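Local coordinates for protein alternansucrase (Leuconostoc mesenteroides, PDB 6HVG) that is a large multidomain enzyme of glycoside hydrolase family 70, built around a TIM-barrel-type core and carrying a bound calcium ion, at residues A[829-837]-A[1046-1057]; A[1083-1091]-A[1128-1138]. One frame throughout, in Å; residues are numbered along the deposited sequence.

Interaction 1: residues A[829-837]-A[1046-1057]; sequences MYLEGGQYM and YEGFSNFQAMPT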
loop_
_atom_site.group_PDB
_atom_site.type_symbol
_atom_site.label_atom_id
_atom_site.label_comp_id
_atom_site.label_asym_id
_atom_site.label_seq_id
_atom_site.Cartn_x
_atom_site.Cartn_y
_atom_site.Cartn_z
ATOM N N MET A 829 22.679 1.628 13.874
ATOM C CA MET A 829 24.036 2.045 14.226
ATOM C C MET A 829 24.223 3.561 14.098
ATOM O O MET A 829 24.885 4.181 14.930
ATOM C CB MET A 829 25.049 1.334 13.332
ATOM C CG MET A 829 25.056 -0.180 13.480
ATOM S SD MET A 829 25.715 -0.687 15.075
ATOM C CE MET A 829 27.467 -0.456 14.772
ATOM N N TYR A 830 23.657 4.145 13.046
ATOM C CA TYR A 830 23.700 5.576 12.816
ATOM C C TYR A 830 22.280 6.058 12.581
ATOM O O TYR A 830 21.377 5.249 12.349
ATOM C CB TYR A 830 24.629 5.893 11.644
ATOM C CG TYR A 830 26.036 5.436 11.938
ATOM C CD1 TYR A 830 26.453 4.147 11.603
ATOM C CD2 TYR A 830 26.941 6.264 12.619
ATOM C CE1 TYR A 830 27.735 3.710 11.901
ATOM C CE2 TYR A 830 28.225 5.828 12.936
ATOM C CZ TYR A 830 28.617 4.556 12.571
ATOM O OH TYR A 830 29.875 4.106 12.864
ATOM N N LEU A 831 22.057 7.367 12.675
ATOM C CA LEU A 831 20.713 7.904 12.516
ATOM C C LEU A 831 20.267 7.838 11.062
ATOM O O LEU A 831 21.049 8.141 10.146
ATOM C CB LEU A 831 20.654 9.341 13.012
ATOM C CG LEU A 831 20.847 9.541 14.520
ATOM C CD1 LEU A 831 20.835 11.029 14.837
ATOM C CD2 LEU A 831 19.799 8.798 15.350
ATOM N N GLU A 832 19.001 7.471 10.863
ATOM C CA GLU A 832 18.469 7.142 9.531
ATOM C C GLU A 832 18.314 8.296 8.564
ATOM O O GLU A 832 18.211 8.060 7.364
ATOM C CB GLU A 832 17.132 6.424 9.654
ATOM C CG GLU A 832 17.296 4.932 9.873
ATOM C CD GLU A 832 16.116 4.306 10.568
ATOM O OE1 GLU A 832 15.806 4.693 11.701
ATOM O OE2 GLU A 832 15.496 3.416 9.985
ATOM N N GLY A 833 18.302 9.530 9.068
ATOM C CA GLY A 833 18.204 10.719 8.229
ATOM C C GLY A 833 19.484 11.539 8.190
ATOM O O GLY A 833 20.486 11.196 8.806
ATOM N N GLY A 834 19.434 12.643 7.453
ATOM C CA GLY A 834 20.557 13.532 7.343
ATOM C C GLY A 834 21.668 12.852 6.586
ATOM O O GLY A 834 21.430 12.049 5.691
ATOM N N GLN A 835 22.891 13.164 6.979
ATOM C CA GLN A 835 24.083 12.786 6.243
ATOM C C GLN A 835 24.570 11.394 6.633
ATOM O O GLN A 835 24.291 10.920 7.727
ATOM C CB GLN A 835 25.161 13.830 6.515
ATOM C CG GLN A 835 24.802 15.182 5.942
ATOM C CD GLN A 835 24.887 15.208 4.434
ATOM O OE1 GLN A 835 23.995 15.702 3.766
ATOM N NE2 GLN A 835 25.979 14.687 3.893
ATOM N N TYR A 836 25.299 10.743 5.732
ATOM C CA TYR A 836 25.737 9.362 5.958
ATOM C C TYR A 836 26.726 9.312 7.091
ATOM O O TYR A 836 27.738 10.003 7.057
ATOM C CB TYR A 836 26.362 8.759 4.696
ATOM C CG TYR A 836 26.638 7.268 4.796
ATOM C CD1 TYR A 836 25.606 6.353 4.938
ATOM C CD2 TYR A 836 27.933 6.774 4.755
ATOM C CE1 TYR A 836 25.857 5.003 5.028
ATOM C CE2 TYR A 836 28.189 5.416 4.835
ATOM C CZ TYR A 836 27.148 4.539 4.976
ATOM O OH TYR A 836 27.405 3.193 5.071
ATOM N N MET A 837 26.419 8.501 8.102
ATOM C CA MET A 837 27.259 8.350 9.284
ATOM C C MET A 837 27.464 9.662 10.039
ATOM O O MET A 837 28.500 9.859 10.668
ATOM C CB MET A 837 28.603 7.730 8.883
ATOM C CG MET A 837 28.722 6.276 9.288
ATOM S SD MET A 837 30.091 5.429 8.463
ATOM C CE MET A 837 29.074 4.083 7.853
ATOM N N TYR A 1046 26.480 -6.282 6.620
ATOM C CA TYR A 1046 26.089 -4.974 7.082
ATOM C C TYR A 1046 25.285 -4.344 5.980
ATOM O O TYR A 1046 25.792 -4.137 4.873
ATOM C CB TYR A 1046 27.312 -4.136 7.388
ATOM C CG TYR A 1046 27.055 -2.730 7.851
ATOM C CD1 TYR A 1046 26.483 -2.480 9.083
ATOM C CD2 TYR A 1046 27.420 -1.649 7.074
ATOM C CE1 TYR A 1046 26.264 -1.188 9.527
ATOM C CE2 TYR A 1046 27.216 -0.353 7.514
ATOM C CZ TYR A 1046 26.632 -0.129 8.740
ATOM O OH TYR A 1046 26.433 1.161 9.162
ATOM N N GLU A 1047 24.020 -4.074 6.277
ATOM C CA GLU A 1047 23.162 -3.369 5.349
ATOM C C GLU A 1047 23.397 -1.913 5.617
ATOM O O GLU A 1047 22.875 -1.369 6.599
ATOM C CB GLU A 1047 21.740 -3.741 5.654
ATOM C CG GLU A 1047 20.745 -3.162 4.676
ATOM C CD GLU A 1047 19.327 -3.344 5.172
ATOM O OE1 GLU A 1047 19.149 -3.407 6.399
ATOM O OE2 GLU A 1047 18.405 -3.448 4.349
ATOM N N GLY A 1048 24.191 -1.273 4.764
ATOM C CA GLY A 1048 24.803 0.024 5.105
ATOM C C GLY A 1048 24.219 1.253 4.412
ATOM O O GLY A 1048 24.938 1.966 3.748
ATOM N N PHE A 1049 22.917 1.457 4.523
ATOM C CA PHE A 1049 22.279 2.611 3.984
ATOM C C PHE A 1049 20.924 2.647 4.592
ATOM O O PHE A 1049 20.446 1.668 5.137
ATOM C CB PHE A 1049 22.164 2.525 2.460
ATOM C CG PHE A 1049 21.190 1.502 1.981
ATOM C CD1 PHE A 1049 21.540 0.162 1.914
ATOM C CD2 PHE A 1049 19.909 1.888 1.570
ATOM C CE1 PHE A 1049 20.638 -0.785 1.483
ATOM C CE2 PHE A 1049 19.032 0.956 1.110
ATOM C CZ PHE A 1049 19.382 -0.388 1.068
ATOM N N SER A 1050 20.306 3.804 4.490
ATOM C CA SER A 1050 18.923 4.014 4.897
ATOM C C SER A 1050 18.221 4.746 3.770
ATOM O O SER A 1050 18.820 5.623 3.140
ATOM C CB SER A 1050 18.911 4.858 6.141
ATOM O OG SER A 1050 17.679 5.522 6.302
ATOM N N ASN A 1051 16.974 4.378 3.491
ATOM C CA ASN A 1051 16.208 5.074 2.453
ATOM C C ASN A 1051 15.933 6.534 2.731
ATOM O O ASN A 1051 15.586 7.270 1.809
ATOM C CB ASN A 1051 14.873 4.395 2.206
ATOM C CG ASN A 1051 15.005 3.176 1.330
ATOM O OD1 ASN A 1051 15.835 3.143 0.414
ATOM N ND2 ASN A 1051 14.168 2.174 1.579
ATOM N N PHE A 1052 16.108 6.961 3.980
ATOM C CA PHE A 1052 15.752 8.298 4.376
ATOM C C PHE A 1052 16.914 9.230 4.641
ATOM O O PHE A 1052 16.742 10.304 5.202
ATOM C CB PHE A 1052 14.797 8.185 5.531
ATOM C CG PHE A 1052 13.588 7.362 5.185
ATOM C CD1 PHE A 1052 13.631 5.996 5.236
ATOM C CD2 PHE A 1052 12.437 7.966 4.725
ATOM C CE1 PHE A 1052 12.534 5.247 4.872
ATOM C CE2 PHE A 1052 11.323 7.230 4.396
ATOM C CZ PHE A 1052 11.375 5.864 4.464
ATOM N N GLN A 1053 18.091 8.843 4.164
ATOM C CA GLN A 1053 19.253 9.710 4.198
ATOM C C GLN A 1053 18.937 10.971 3.421
ATOM O O GLN A 1053 18.224 10.928 2.437
ATOM C CB GLN A 1053 20.449 9.024 3.540
ATOM C CG GLN A 1053 21.041 7.860 4.334
ATOM C CD GLN A 1053 22.098 7.077 3.567
ATOM O OE1 GLN A 1053 22.154 5.849 3.655
ATOM N NE2 GLN A 1053 22.949 7.785 2.825
ATOM N N ALA A 1054 19.468 12.093 3.866
ATOM C CA ALA A 1054 19.433 13.321 3.088
ATOM C C ALA A 1054 20.388 13.247 1.893
ATOM O O ALA A 1054 21.287 12.411 1.844
ATOM C CB ALA A 1054 19.809 14.494 3.972
ATOM N N MET A 1055 20.171 14.113 0.910
ATOM C CA MET A 1055 21.079 14.212 -0.226
ATOM C C MET A 1055 22.391 14.779 0.302
ATOM O O MET A 1055 22.368 15.583 1.221
ATOM C CB MET A 1055 20.510 15.124 -1.309
ATOM C CG MET A 1055 19.232 14.607 -1.955
ATOM S SD MET A 1055 19.456 13.137 -2.970
ATOM C CE MET A 1055 20.483 13.797 -4.302
ATOM N N PRO A 1056 23.537 14.355 -0.264
ATOM C CA PRO A 1056 24.817 14.917 0.153
ATOM C C PRO A 1056 24.875 16.441 0.029
ATOM O O PRO A 1056 24.567 17.003 -1.032
ATOM C CB PRO A 1056 25.821 14.279 -0.814
ATOM C CG PRO A 1056 25.177 13.053 -1.310
ATOM C CD PRO A 1056 23.699 13.281 -1.261
ATOM N N THR A 1057 25.270 17.107 1.107
ATOM C CA THR A 1057 25.449 18.556 1.080
ATOM C C THR A 1057 26.689 18.909 0.262
ATOM O O THR A 1057 26.751 19.980 -0.328
ATOM C CB THR A 1057 25.531 19.163 2.500
ATOM O OG1 THR A 1057 26.522 18.474 3.251
ATOM C CG2 THR A 1057 24.188 19.053 3.221
#
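Tyr1046 presents the edge of its ring to residues 829-837: Met829 CG and Tyr836 OH lie near the ring plane, the former 4.3 Å from Tyr1046 CE1, and Phe1074 stacks on Tyr1046. Its hydroxyl points at the edge of the Tyr830 ring, with Tyr1046 OH 3.9 Å from Tyr830 CD1, while Met837 CG sits over the centre of one Tyr830 face. The Tyr836 ring runs alongside the Gln1053 amide, pointing the same way with the planes 35° apart, and meets the Tyr826 ring nearly parallel (about 5°). With CG anti to the backbone N (chi1 -171°), Tyr836 carries its OH to Gly1048 O at 3.1 Å, from above the carbonyl plane.

These loops follow two adjacent parallel barrel strands, 821-825 and 1045-1047. At the type I turn from Ser1050 to Gln1053, Ser1050 OG donates to Glu832 O over 2.8 Å, in the carbonyl plane and on a lone pair. Ser1050 OG also accepts from Phe1052 N at 3.2 Å, making an ST turn, and Gln1053 OE1 receives Ser1050 N at 2.9 Å. Ala1054 N reaches Gly834 O at 2.7 Å, and Thr1057 N bonds weakly to Gln835 OE1.

The Glu832 carboxylate turns instead to Arg750, Tyr789 and Tyr825. Across the segments, therefore, the bonding is neutral: backbone carbonyls at Glu832, Gly834 and Gly1048 find donors in the facing loop, which satisfies polar backbone in a largely buried seam.

Interaction 2: residues A[1083-1091]-A[1128-1138]; sequences ELAPQYRSS and NPTKYGTDQDL
Asn1128 meets Arg1089 twice, through its carbonyl and through its side chain. Arg1089 NH2 donates to Asn1128 O at 2.7 Å with an N-H...O angle of 142°, in the carbonyl plane; a weak bond from NH1 goes to the same oxygen. Asn1128 ND2 lies over the centre of one guanidinium face, 3.0 Å from Arg1089 CZ. Both groups are donors there and no hydrogen bond forms; at this resolution the closeness should not be pressed. The next residue, Pro1129, offers its carbonyl O at the guanidinium edge for another weak bond from NH1. Asp1117 takes Arg1089 NE in a salt bridge, giving the cation a charged partner as well.

Thr1130 covers the opposite guanidinium face with CG2, which also approaches Gln1087 O at 3.5 Å. Its OG1 accepts Tyr1132 N at 3.0 Å, an ST turn, and donates to Gly1133 O. The loop thus shaped leads into helix 1135-1147 of a beta-alpha-beta crossover between neighbouring parallel strands 1081-1083 and 1151-1156. Tyr1132 turns a ring face to Ala1085 CB, a CH-pi contact 3.9 Å from the ring centroid and 29° off its normal; Asn1108 O holds the hydroxyl. Thr1134 and Asp1137 form a capping box at the helix start. In the first turn of the helix, Leu1138 CD2 packs 3.7 Å from Gln1087 CG, where the glutamine chain folds back at chi2 (-65°).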
loop_
_atom_site.group_PDB
_atom_site.type_symbol
_atom_site.label_atom_id
_atom_site.label_comp_id
_atom_site.label_asym_id
_atom_site.label_seq_id
_atom_site.Cartn_x
_atom_site.Cartn_y
_atom_site.Cartn_z
ATOM N N GLU A 1083 26.553 -4.734 2.347
ATOM C CA GLU A 1083 25.410 -4.579 1.455
ATOM C C GLU A 1083 25.237 -3.108 1.210
ATOM O O GLU A 1083 24.824 -2.367 2.099
ATOM C CB GLU A 1083 24.139 -5.189 2.053
ATOM C CG GLU A 1083 23.005 -5.330 1.065
ATOM C CD GLU A 1083 21.655 -5.531 1.736
ATOM O OE1 GLU A 1083 21.566 -6.345 2.686
ATOM O OE2 GLU A 1083 20.675 -4.854 1.321
ATOM N N LEU A 1084 25.595 -2.686 -0.002
ATOM C CA LEU A 1084 25.473 -1.288 -0.439
ATOM C C LEU A 1084 24.088 -1.051 -1.008
ATOM O O LEU A 1084 23.500 -1.944 -1.600
ATOM C CB LEU A 1084 26.505 -0.971 -1.526
ATOM C CG LEU A 1084 27.968 -0.950 -1.099
ATOM C CD1 LEU A 1084 28.855 -1.531 -2.162
ATOM C CD2 LEU A 1084 28.429 0.453 -0.763
ATOM N N ALA A 1085 23.602 0.173 -0.874
ATOM C CA ALA A 1085 22.352 0.578 -1.489
ATOM C C ALA A 1085 22.397 0.330 -3.000
ATOM O O ALA A 1085 23.484 0.167 -3.573
ATOM C CB ALA A 1085 22.091 2.041 -1.222
ATOM N N PRO A 1086 21.216 0.260 -3.646
ATOM C CA PRO A 1086 21.170 0.167 -5.100
ATOM C C PRO A 1086 21.714 1.438 -5.713
ATOM O O PRO A 1086 21.268 2.539 -5.359
ATOM C CB PRO A 1086 19.683 0.030 -5.401
ATOM C CG PRO A 1086 19.005 0.629 -4.209
ATOM C CD PRO A 1086 19.870 0.216 -3.062
ATOM N N GLN A 1087 22.677 1.289 -6.622
ATOM C CA GLN A 1087 23.473 2.425 -7.093
ATOM C C GLN A 1087 22.941 3.076 -8.362
ATOM O O GLN A 1087 23.623 3.919 -8.973
ATOM C CB GLN A 1087 24.902 1.970 -7.339
ATOM C CG GLN A 1087 25.589 1.451 -6.097
ATOM C CD GLN A 1087 25.761 2.525 -5.066
ATOM O OE1 GLN A 1087 26.301 3.582 -5.368
ATOM N NE2 GLN A 1087 25.311 2.265 -3.842
ATOM N N TYR A 1088 21.708 2.742 -8.733
ATOM C CA TYR A 1088 21.176 3.122 -10.046
ATOM C C TYR A 1088 20.654 4.548 -9.986
ATOM O O TYR A 1088 20.200 4.997 -8.943
ATOM C CB TYR A 1088 20.107 2.126 -10.443
ATOM C CG TYR A 1088 20.566 0.722 -10.111
ATOM C CD1 TYR A 1088 21.578 0.119 -10.835
ATOM C CD2 TYR A 1088 20.035 0.023 -9.032
ATOM C CE1 TYR A 1088 22.025 -1.139 -10.520
ATOM C CE2 TYR A 1088 20.474 -1.243 -8.723
ATOM C CZ TYR A 1088 21.478 -1.814 -9.472
ATOM O OH TYR A 1088 21.963 -3.065 -9.175
ATOM N N ARG A 1089 20.755 5.273 -11.085
ATOM C CA ARG A 1089 20.353 6.688 -11.091
ATOM C C ARG A 1089 18.859 6.862 -10.835
ATOM O O ARG A 1089 18.031 6.293 -11.562
ATOM C CB ARG A 1089 20.690 7.370 -12.415
ATOM C CG ARG A 1089 20.204 8.812 -12.438
ATOM C CD ARG A 1089 20.820 9.619 -13.548
ATOM N NE ARG A 1089 22.259 9.399 -13.670
ATOM C CZ ARG A 1089 23.176 9.843 -12.812
ATOM N NH1 ARG A 1089 22.837 10.548 -11.736
ATOM N NH2 ARG A 1089 24.453 9.611 -13.049
ATOM N N SER A 1090 18.533 7.689 -9.843
ATOM C CA SER A 1090 17.147 7.907 -9.471
ATOM C C SER A 1090 16.351 8.582 -10.585
ATOM O O SER A 1090 16.864 9.461 -11.298
ATOM C CB SER A 1090 17.048 8.751 -8.215
ATOM O OG SER A 1090 15.699 9.120 -7.957
ATOM N N SER A 1091 15.095 8.153 -10.713
ATOM C CA SER A 1091 14.139 8.782 -11.617
ATOM C C SER A 1091 13.609 10.090 -11.022
ATOM O O SER A 1091 13.006 10.896 -11.734
ATOM C CB SER A 1091 12.980 7.837 -11.919
ATOM O OG SER A 1091 12.385 7.385 -10.719
ATOM N N ASN A 1128 27.684 14.060 -12.311
ATOM C CA ASN A 1128 26.273 13.764 -12.134
ATOM C C ASN A 1128 26.157 12.589 -11.168
ATOM O O ASN A 1128 25.764 11.486 -11.549
ATOM C CB ASN A 1128 25.620 13.451 -13.486
ATOM C CG ASN A 1128 24.105 13.464 -13.431
ATOM O OD1 ASN A 1128 23.486 14.330 -12.811
ATOM N ND2 ASN A 1128 23.502 12.516 -14.102
ATOM N N PRO A 1129 26.505 12.831 -9.898
ATOM C CA PRO A 1129 26.408 11.769 -8.929
ATOM C C PRO A 1129 24.994 11.289 -8.679
ATOM O O PRO A 1129 24.037 12.007 -8.903
ATOM C CB PRO A 1129 26.974 12.407 -7.645
ATOM C CG PRO A 1129 26.807 13.863 -7.831
ATOM C CD PRO A 1129 27.023 14.075 -9.294
ATOM N N THR A 1130 24.886 10.053 -8.211
ATOM C CA THR A 1130 23.665 9.553 -7.623
ATOM C C THR A 1130 23.580 10.174 -6.233
ATOM O O THR A 1130 24.285 11.123 -5.928
ATOM C CB THR A 1130 23.698 8.022 -7.509
ATOM O OG1 THR A 1130 24.761 7.628 -6.636
ATOM C CG2 THR A 1130 23.921 7.377 -8.875
ATOM N N LYS A 1131 22.688 9.668 -5.396
ATOM C CA LYS A 1131 22.624 10.097 -4.006
ATOM C C LYS A 1131 23.884 9.661 -3.247
ATOM O O LYS A 1131 24.229 10.222 -2.206
ATOM C CB LYS A 1131 21.382 9.493 -3.349
ATOM C CG LYS A 1131 21.116 9.934 -1.924
ATOM C CD LYS A 1131 19.717 9.480 -1.532
ATOM C CE LYS A 1131 19.320 9.910 -0.135
ATOM N NZ LYS A 1131 18.216 9.057 0.374
ATOM N N TYR A 1132 24.559 8.652 -3.783
ATOM C CA TYR A 1132 25.701 8.020 -3.129
ATOM C C TYR A 1132 27.074 8.394 -3.751
ATOM O O TYR A 1132 28.105 7.983 -3.230
ATOM C CB TYR A 1132 25.474 6.493 -3.105
ATOM C CG TYR A 1132 24.092 6.106 -2.576
ATOM C CD1 TYR A 1132 23.751 6.307 -1.234
ATOM C CD2 TYR A 1132 23.117 5.581 -3.420
ATOM C CE1 TYR A 1132 22.493 5.974 -0.757
ATOM C CE2 TYR A 1132 21.849 5.251 -2.950
ATOM C CZ TYR A 1132 21.540 5.455 -1.626
ATOM O OH TYR A 1132 20.272 5.142 -1.167
ATOM N N GLY A 1133 27.068 9.182 -4.831
ATOM C CA GLY A 1133 28.300 9.661 -5.451
ATOM C C GLY A 1133 28.484 9.202 -6.882
ATOM O O GLY A 1133 27.621 8.560 -7.455
ATOM N N THR A 1134 29.633 9.541 -7.457
ATOM C CA THR A 1134 29.941 9.199 -8.845
ATOM C C THR A 1134 30.247 7.708 -9.020
ATOM O O THR A 1134 30.302 6.968 -8.036
ATOM C CB THR A 1134 31.115 10.043 -9.389
ATOM O OG1 THR A 1134 32.328 9.696 -8.715
ATOM C CG2 THR A 1134 30.818 11.541 -9.207
ATOM N N ASP A 1135 30.431 7.277 -10.268
ATOM C CA ASP A 1135 30.833 5.894 -10.546
ATOM C C ASP A 1135 32.229 5.586 -10.012
ATOM O O ASP A 1135 32.476 4.471 -9.550
ATOM C CB ASP A 1135 30.754 5.566 -12.040
ATOM C CG ASP A 1135 31.646 6.447 -12.889
ATOM O OD1 ASP A 1135 31.454 7.674 -12.831
ATOM O OD2 ASP A 1135 32.519 5.912 -13.624
ATOM N N GLN A 1136 33.143 6.556 -10.076
ATOM C CA GLN A 1136 34.471 6.382 -9.470
ATOM C C GLN A 1136 34.361 6.236 -7.949
ATOM O O GLN A 1136 35.039 5.398 -7.361
ATOM C CB GLN A 1136 35.415 7.531 -9.825
ATOM C CG GLN A 1136 36.878 7.267 -9.472
ATOM C CD GLN A 1136 37.510 6.188 -10.352
ATOM O OE1 GLN A 1136 37.650 6.376 -11.564
ATOM N NE2 GLN A 1136 37.894 5.055 -9.744
ATOM N N ASP A 1137 33.485 7.021 -7.319
ATOM C CA ASP A 1137 33.295 6.908 -5.876
ATOM C C ASP A 1137 32.893 5.486 -5.483
ATOM O O ASP A 1137 33.335 4.975 -4.449
ATOM C CB ASP A 1137 32.244 7.898 -5.374
ATOM C CG ASP A 1137 32.711 9.335 -5.426
ATOM O OD1 ASP A 1137 33.921 9.588 -5.243
ATOM O OD2 ASP A 1137 31.854 10.224 -5.620
ATOM N N LEU A 1138 32.063 4.858 -6.317
ATOM C CA LEU A 1138 31.598 3.492 -6.078
ATOM C C LEU A 1138 32.736 2.476 -6.240
ATOM O O LEU A 1138 32.920 1.597 -5.398
ATOM C CB LEU A 1138 30.440 3.157 -7.022
ATOM C CG LEU A 1138 29.911 1.722 -7.011
ATOM C CD1 LEU A 1138 29.451 1.274 -5.632
ATOM C CD2 LEU A 1138 28.779 1.612 -8.015
#

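In the fold
From the N terminus, the chain leaves barrel strand 821-825, passes through 829-837, and then makes a long excursion containing most strands of a ten-stranded antiparallel sheet. Interaction 1 closes that loop of 208 residues when 1046-1057 emerges from strand 1045-1047. Interaction 2 opens later and closes a much shorter loop, 36 residues, between 1083-1091 and 1128-1138. The two are in series, neither nested nor crossed. Strands 821-825, 1045-1047, 1081-1083 and 1151-1156 are consecutive neighbours in the parallel sheet, so the contacts tie adjoining sectors of one barrel. They touch directly: Tyr1046 and Gly1048 pair through their backbones with Glu1083, and Lys1131 NZ reaches Gln1053 O.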